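Local coordinates for protein FeeM (Uncultured bacterium, PDB 2G0B) that joins a fatty acyl chain, probably delivered by an acyl carrier protein, to the amino group of tyrosine to make N-acyl amino acids, at residues G91-E96 and T134-L139. Residues are numbered along the deposited sequence; the frame is centred on the assembly and turned at random.
Sequences GKKLAE and THIDYL
Lys93 O is the place to start: it takes two backbone N-H groups from segment 134-139, Asp137 N at 3.0 Å and Tyr138 N at 3.1 Å. The first comes in on a carbonyl lone pair, the second nearly along the C=O axis. This is where strands 94-102 and 138-143 begin to run side by side, the parallel pair in the middle of the mixed sheet of this acetyltransferase-like fold. The ladder goes on from Ala95 N to Tyr138 O, 3.2 Å, again almost in line with the carbonyl. Asp137 closes the near end: with CG anti to its own carbonyl carbon (chi1 -69°), it swings the carboxylate back so that OD2 takes Lys93 N on its anti lone pair at 3.1 Å. Lys93 is thus held through both N and O by Asp137 and Tyr138. The Lys92 chain passes across the carboxylate with CD against Asp137 OD2; its NZ stays 5.1 Å from Asp137 OD1, too far for a salt bridge, though the opposite charges may still attract.

On one face Leu94 and Tyr138 run alongside each other, Leu94 CD2 against Tyr138 CB. Trp87, from helix 77-89, stacks on the Tyr138 ring and also touches Leu94. On the other face the methyl of Ala95 meets Ile136 CD1 and Leu139 CD1, and helix 121-133 packs against Ile136 and Leu139 through Ala131. Leu139 also comes within about 5 Å, side chain to ligand, of the bound N-dodecanoyl-L-tyrosine, which places this layer beside the product pocket. Where that helix ends, His135 turns the chain with positive phi, and Thr134 OG1 is hydrogen-bonded to Tyr130 O, one turn back. The Lys93 side chain, straight as far as CE and bent at its last torsion, crosses Thr134 there, bringing CE to 3.5 Å from Thr134 CG2.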
loop_
_atom_site.group_PDB
_atom_site.type_symbol
_atom_site.label_atom_id
_atom_site.label_comp_id
_atom_site.label_asym_id
_atom_site.label_seq_id
_atom_site.Cartn_x
_atom_site.Cartn_y
_atom_site.Cartn_z
ATOM N N GLY A 91 -17.112 13.805 -6.171
ATOM C CA GLY A 91 -16.802 14.152 -4.794
ATOM C C GLY A 91 -16.551 12.926 -3.949
ATOM O O GLY A 91 -17.076 12.803 -2.842
ATOM N N LYS A 92 -15.748 12.013 -4.481
ATOM C CA LYS A 92 -15.457 10.760 -3.811
ATOM C C LYS A 92 -14.143 10.827 -3.059
ATOM O O LYS A 92 -13.141 11.324 -3.579
ATOM C CB LYS A 92 -15.434 9.605 -4.816
ATOM C CG LYS A 92 -16.807 9.202 -5.351
ATOM C CD LYS A 92 -17.777 8.850 -4.224
ATOM C CE LYS A 92 -19.171 8.548 -4.765
ATOM N NZ LYS A 92 -19.307 7.106 -5.107
ATOM N N LYS A 93 -14.154 10.329 -1.827
ATOM C CA LYS A 93 -12.953 10.285 -1.028
ATOM C C LYS A 93 -12.054 9.172 -1.539
ATOM O O LYS A 93 -12.415 7.998 -1.497
ATOM C CB LYS A 93 -13.286 10.087 0.453
ATOM C CG LYS A 93 -12.179 10.538 1.380
ATOM C CD LYS A 93 -12.631 10.598 2.808
ATOM C CE LYS A 93 -11.454 10.890 3.707
ATOM N NZ LYS A 93 -11.703 12.021 4.631
ATOM N N LEU A 94 -10.906 9.556 -2.079
ATOM C CA LEU A 94 -9.929 8.588 -2.554
ATOM C C LEU A 94 -8.703 8.567 -1.664
ATOM O O LEU A 94 -8.401 9.543 -0.973
ATOM C CB LEU A 94 -9.512 8.885 -3.998
ATOM C CG LEU A 94 -10.593 9.252 -5.004
ATOM C CD1 LEU A 94 -9.948 9.668 -6.306
ATOM C CD2 LEU A 94 -11.552 8.100 -5.220
ATOM N N ALA A 95 -8.011 7.436 -1.670
ATOM C CA ALA A 95 -6.752 7.290 -0.965
ATOM C C ALA A 95 -5.930 6.239 -1.664
ATOM O O ALA A 95 -6.465 5.242 -2.144
ATOM C CB ALA A 95 -6.987 6.907 0.473
ATOM N N GLU A 96 -4.634 6.476 -1.766
ATOM C CA GLU A 96 -3.759 5.526 -2.418
ATOM C C GLU A 96 -2.902 4.831 -1.382
ATOM O O GLU A 96 -2.284 5.485 -0.539
ATOM C CB GLU A 96 -2.896 6.214 -3.477
ATOM C CG GLU A 96 -1.685 5.400 -3.894
ATOM C CD GLU A 96 -1.128 5.763 -5.269
ATOM O OE1 GLU A 96 -0.549 4.859 -5.926
ATOM O OE2 GLU A 96 -1.233 6.943 -5.686
ATOM N N THR A 134 -11.910 6.531 8.337
ATOM C CA THR A 134 -11.775 7.781 7.570
ATOM C C THR A 134 -12.962 7.993 6.599
ATOM O O THR A 134 -13.109 9.069 6.011
ATOM C CB THR A 134 -10.417 7.779 6.777
ATOM O OG1 THR A 134 -9.367 7.331 7.631
ATOM C CG2 THR A 134 -9.961 9.181 6.425
ATOM N N HIS A 135 -13.804 6.965 6.463
ATOM C CA HIS A 135 -14.945 6.959 5.534
ATOM C C HIS A 135 -14.507 7.126 4.090
ATOM O O HIS A 135 -15.145 7.832 3.312
ATOM C CB HIS A 135 -16.006 7.996 5.926
ATOM C CG HIS A 135 -16.498 7.857 7.331
ATOM N ND1 HIS A 135 -16.915 6.653 7.859
ATOM C CD2 HIS A 135 -16.646 8.771 8.319
ATOM C CE1 HIS A 135 -17.297 6.831 9.111
ATOM N NE2 HIS A 135 -17.147 8.109 9.414
ATOM N N ILE A 136 -13.403 6.465 3.747
ATOM C CA ILE A 136 -12.861 6.473 2.392
ATOM C C ILE A 136 -13.787 5.689 1.465
ATOM O O ILE A 136 -14.325 4.648 1.853
ATOM C CB ILE A 136 -11.417 5.869 2.399
ATOM C CG1 ILE A 136 -10.417 6.882 2.964
ATOM C CG2 ILE A 136 -10.987 5.410 1.002
ATOM C CD1 ILE A 136 -9.149 6.265 3.499
ATOM N N ASP A 137 -14.007 6.213 0.266
ATOM C CA ASP A 137 -14.819 5.520 -0.734
ATOM C C ASP A 137 -13.996 4.511 -1.549
ATOM O O ASP A 137 -14.292 3.316 -1.546
ATOM C CB ASP A 137 -15.511 6.523 -1.666
ATOM C CG ASP A 137 -16.585 7.322 -0.963
ATOM O OD1 ASP A 137 -17.480 6.705 -0.339
ATOM O OD2 ASP A 137 -16.618 8.572 -0.976
ATOM N N TYR A 138 -12.965 4.998 -2.239
ATOM C CA TYR A 138 -12.130 4.131 -3.068
ATOM C C TYR A 138 -10.681 4.059 -2.610
ATOM O O TYR A 138 -10.007 5.083 -2.468
ATOM C CB TYR A 138 -12.210 4.540 -4.533
ATOM C CG TYR A 138 -13.513 4.151 -5.183
ATOM C CD1 TYR A 138 -14.539 5.076 -5.346
ATOM C CD2 TYR A 138 -13.725 2.853 -5.624
ATOM C CE1 TYR A 138 -15.743 4.709 -5.940
ATOM C CE2 TYR A 138 -14.918 2.481 -6.217
ATOM C CZ TYR A 138 -15.917 3.404 -6.376
ATOM O OH TYR A 138 -17.092 3.019 -6.966
ATOM N N LEU A 139 -10.221 2.838 -2.366
ATOM C CA LEU A 139 -8.840 2.575 -2.011
ATOM C C LEU A 139 -8.076 2.178 -3.270
ATOM O O LEU A 139 -8.309 1.123 -3.826
ATOM C CB LEU A 139 -8.791 1.445 -0.990
ATOM C CG LEU A 139 -7.802 1.507 0.160
ATOM C CD1 LEU A 139 -7.669 2.900 0.702
ATOM C CD2 LEU A 139 -8.262 0.579 1.241
#